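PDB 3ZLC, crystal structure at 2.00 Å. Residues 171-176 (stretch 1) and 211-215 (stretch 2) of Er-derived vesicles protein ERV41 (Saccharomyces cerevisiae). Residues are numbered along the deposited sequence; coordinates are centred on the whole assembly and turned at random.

Stretch 1, residues 171-176: DNPLDN
Stretch 2 (211-215) QYSVN

Stretch 2 (211-215) is an extended strand that runs on at both ends, whereas stretch 1 (171-176) is irregular and folds through a type I β turn from Asn172 (phi/psi -89/131°) to Asp175 (-61/138°, chi1 m). Pro173 (-58/-35°) and Leu174 (-86/-11°) occupy the turn's central positions, and Asp175 N closes it on Asn172 O at 3.2 Å. Asn172 (chi1 m) reinforces this closure through its side chain, ND2 donating to Asp175 OD2 at 2.9 Å. No backbone-to-backbone hydrogen bond joins the stretches; the nearest CA pairs are Asn172-Tyr212 at 6.6 Å and Pro173-Ser213 at 6.7 Å, the two chains running the same way over this pair of residues, and the contact buries 310 Å² in total.

Gln211 (-129/159°, chi1 p, chi2 t) points its CA-to-CB bond sideways and makes no direct contact. Tyr212 (-139/157°) dominates the interface. Its CB leaves sideways, but chi1 of 66° and chi2 of -84° carry the ring to the turn. Pro173 CD lies 3.6 Å from the centroid of the Tyr212 ring, 14° off the normal, a CH-pi contact in which polarised C-H groups meet the aromatic face. Leu174 (chi1 m, chi2 t) sits at the ring edge, with CG 4.1 Å from Tyr212 CE2. Leu174 N donates to Tyr212 OH at 3.3 Å, so the phenol satisfies a turn amide. Two waters bridge the stretches: one lies 2.9 Å from Asp171 O and 2.8 Å from Tyr212 O, while another accepts from Tyr212 N at 3.0 Å and lies 2.7 Å from Asn172 OD1.

Ser213 (-112/169°, chi1 p) points its CA-to-CB bond away from stretch 1. The strand's alternation turns that of Val214 (-153/147°, chi1 58°) toward stretch 1, where CG1 packs 3.5 Å from Pro173 CB and 4.3 Å from Leu174 CD2, extending the apolar contact. Asn215 (-128/151°, chi1 p) lies out of reach.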

# COMPACT_ATOMS: atom_id res chain seq x y z
N ASP A 171 -11.85 6.36 -6.03
CA ASP A 171 -11.50 7.16 -4.87
C ASP A 171 -11.07 6.14 -3.83
O ASP A 171 -11.91 5.60 -3.11
CB ASP A 171 -12.73 7.96 -4.39
CG ASP A 171 -12.37 8.96 -3.29
OD1 ASP A 171 -11.28 8.83 -2.71
OD2 ASP A 171 -13.17 9.89 -3.00
N ASN A 172 -9.78 5.83 -3.79
CA ASN A 172 -9.24 4.80 -2.91
C ASN A 172 -8.87 5.41 -1.56
O ASN A 172 -8.17 6.43 -1.52
CB ASN A 172 -7.99 4.17 -3.54
CG ASN A 172 -8.27 3.53 -4.88
OD1 ASN A 172 -9.13 2.63 -4.98
ND2 ASN A 172 -7.58 4.01 -5.93
N PRO A 173 -9.32 4.80 -0.46
CA PRO A 173 -9.02 5.45 0.83
C PRO A 173 -7.52 5.65 1.09
O PRO A 173 -7.16 6.65 1.72
CB PRO A 173 -9.57 4.46 1.85
CG PRO A 173 -10.61 3.63 1.10
CD PRO A 173 -10.19 3.62 -0.34
N LEU A 174 -6.67 4.73 0.64
CA LEU A 174 -5.23 4.86 0.97
C LEU A 174 -4.44 5.74 0.01
O LEU A 174 -3.30 6.10 0.32
CB LEU A 174 -4.55 3.49 1.13
CG LEU A 174 -5.22 2.63 2.20
CD1 LEU A 174 -4.50 1.29 2.28
CD2 LEU A 174 -5.26 3.34 3.55
N ASP A 175 -5.02 6.12 -1.14
CA ASP A 175 -4.30 6.98 -2.09
C ASP A 175 -3.94 8.32 -1.46
O ASP A 175 -4.77 8.92 -0.78
CB ASP A 175 -5.16 7.29 -3.34
CG ASP A 175 -5.23 6.14 -4.31
OD1 ASP A 175 -4.67 5.07 -4.00
OD2 ASP A 175 -5.88 6.28 -5.36
N ASN A 176 -2.73 8.79 -1.74
CA ASN A 176 -2.28 10.08 -1.24
C ASN A 176 -2.39 10.21 0.29
O ASN A 176 -2.90 11.19 0.82
CB ASN A 176 -3.03 11.23 -1.94
CG ASN A 176 -2.99 11.10 -3.46
OD1 ASN A 176 -4.02 10.92 -4.10
ND2 ASN A 176 -1.79 11.19 -4.04
N GLN A 211 -13.97 -0.91 -5.63
CA GLN A 211 -13.69 0.10 -4.62
C GLN A 211 -13.50 -0.61 -3.28
O GLN A 211 -13.94 -1.76 -3.10
CB GLN A 211 -14.84 1.11 -4.57
CG GLN A 211 -16.23 0.50 -4.25
CD GLN A 211 -17.34 1.47 -4.56
OE1 GLN A 211 -17.51 1.89 -5.71
NE2 GLN A 211 -18.10 1.87 -3.53
N TYR A 212 -12.84 0.05 -2.34
CA TYR A 212 -12.65 -0.59 -1.04
C TYR A 212 -12.82 0.37 0.12
O TYR A 212 -12.71 1.60 -0.04
CB TYR A 212 -11.29 -1.32 -0.95
CG TYR A 212 -10.06 -0.43 -1.00
CD1 TYR A 212 -9.53 -0.00 -2.21
CD2 TYR A 212 -9.39 -0.08 0.18
CE1 TYR A 212 -8.36 0.79 -2.26
CE2 TYR A 212 -8.23 0.71 0.15
CZ TYR A 212 -7.73 1.12 -1.06
OH TYR A 212 -6.60 1.91 -1.08
N SER A 213 -13.14 -0.22 1.27
CA SER A 213 -13.12 0.48 2.54
C SER A 213 -11.98 -0.11 3.33
O SER A 213 -11.42 -1.13 2.93
CB SER A 213 -14.44 0.31 3.29
OG SER A 213 -14.71 -1.06 3.60
N VAL A 214 -11.63 0.52 4.44
CA VAL A 214 -10.43 0.11 5.16
C VAL A 214 -10.56 0.44 6.62
O VAL A 214 -11.27 1.40 7.00
CB VAL A 214 -9.16 0.77 4.52
CG1 VAL A 214 -9.28 2.27 4.53
CG2 VAL A 214 -7.88 0.33 5.25
N ASN A 215 -9.97 -0.40 7.46
CA ASN A 215 -9.74 -0.03 8.86
C ASN A 215 -8.25 -0.28 9.14
O ASN A 215 -7.62 -1.11 8.46
CB ASN A 215 -10.75 -0.69 9.84
CG ASN A 215 -10.70 -2.21 9.82
OD1 ASN A 215 -9.78 -2.82 10.36
ND2 ASN A 215 -11.73 -2.84 9.25
O HOH W 1 -13.52 3.78 -1.57
O HOH W 2 -11.46 2.39 -3.71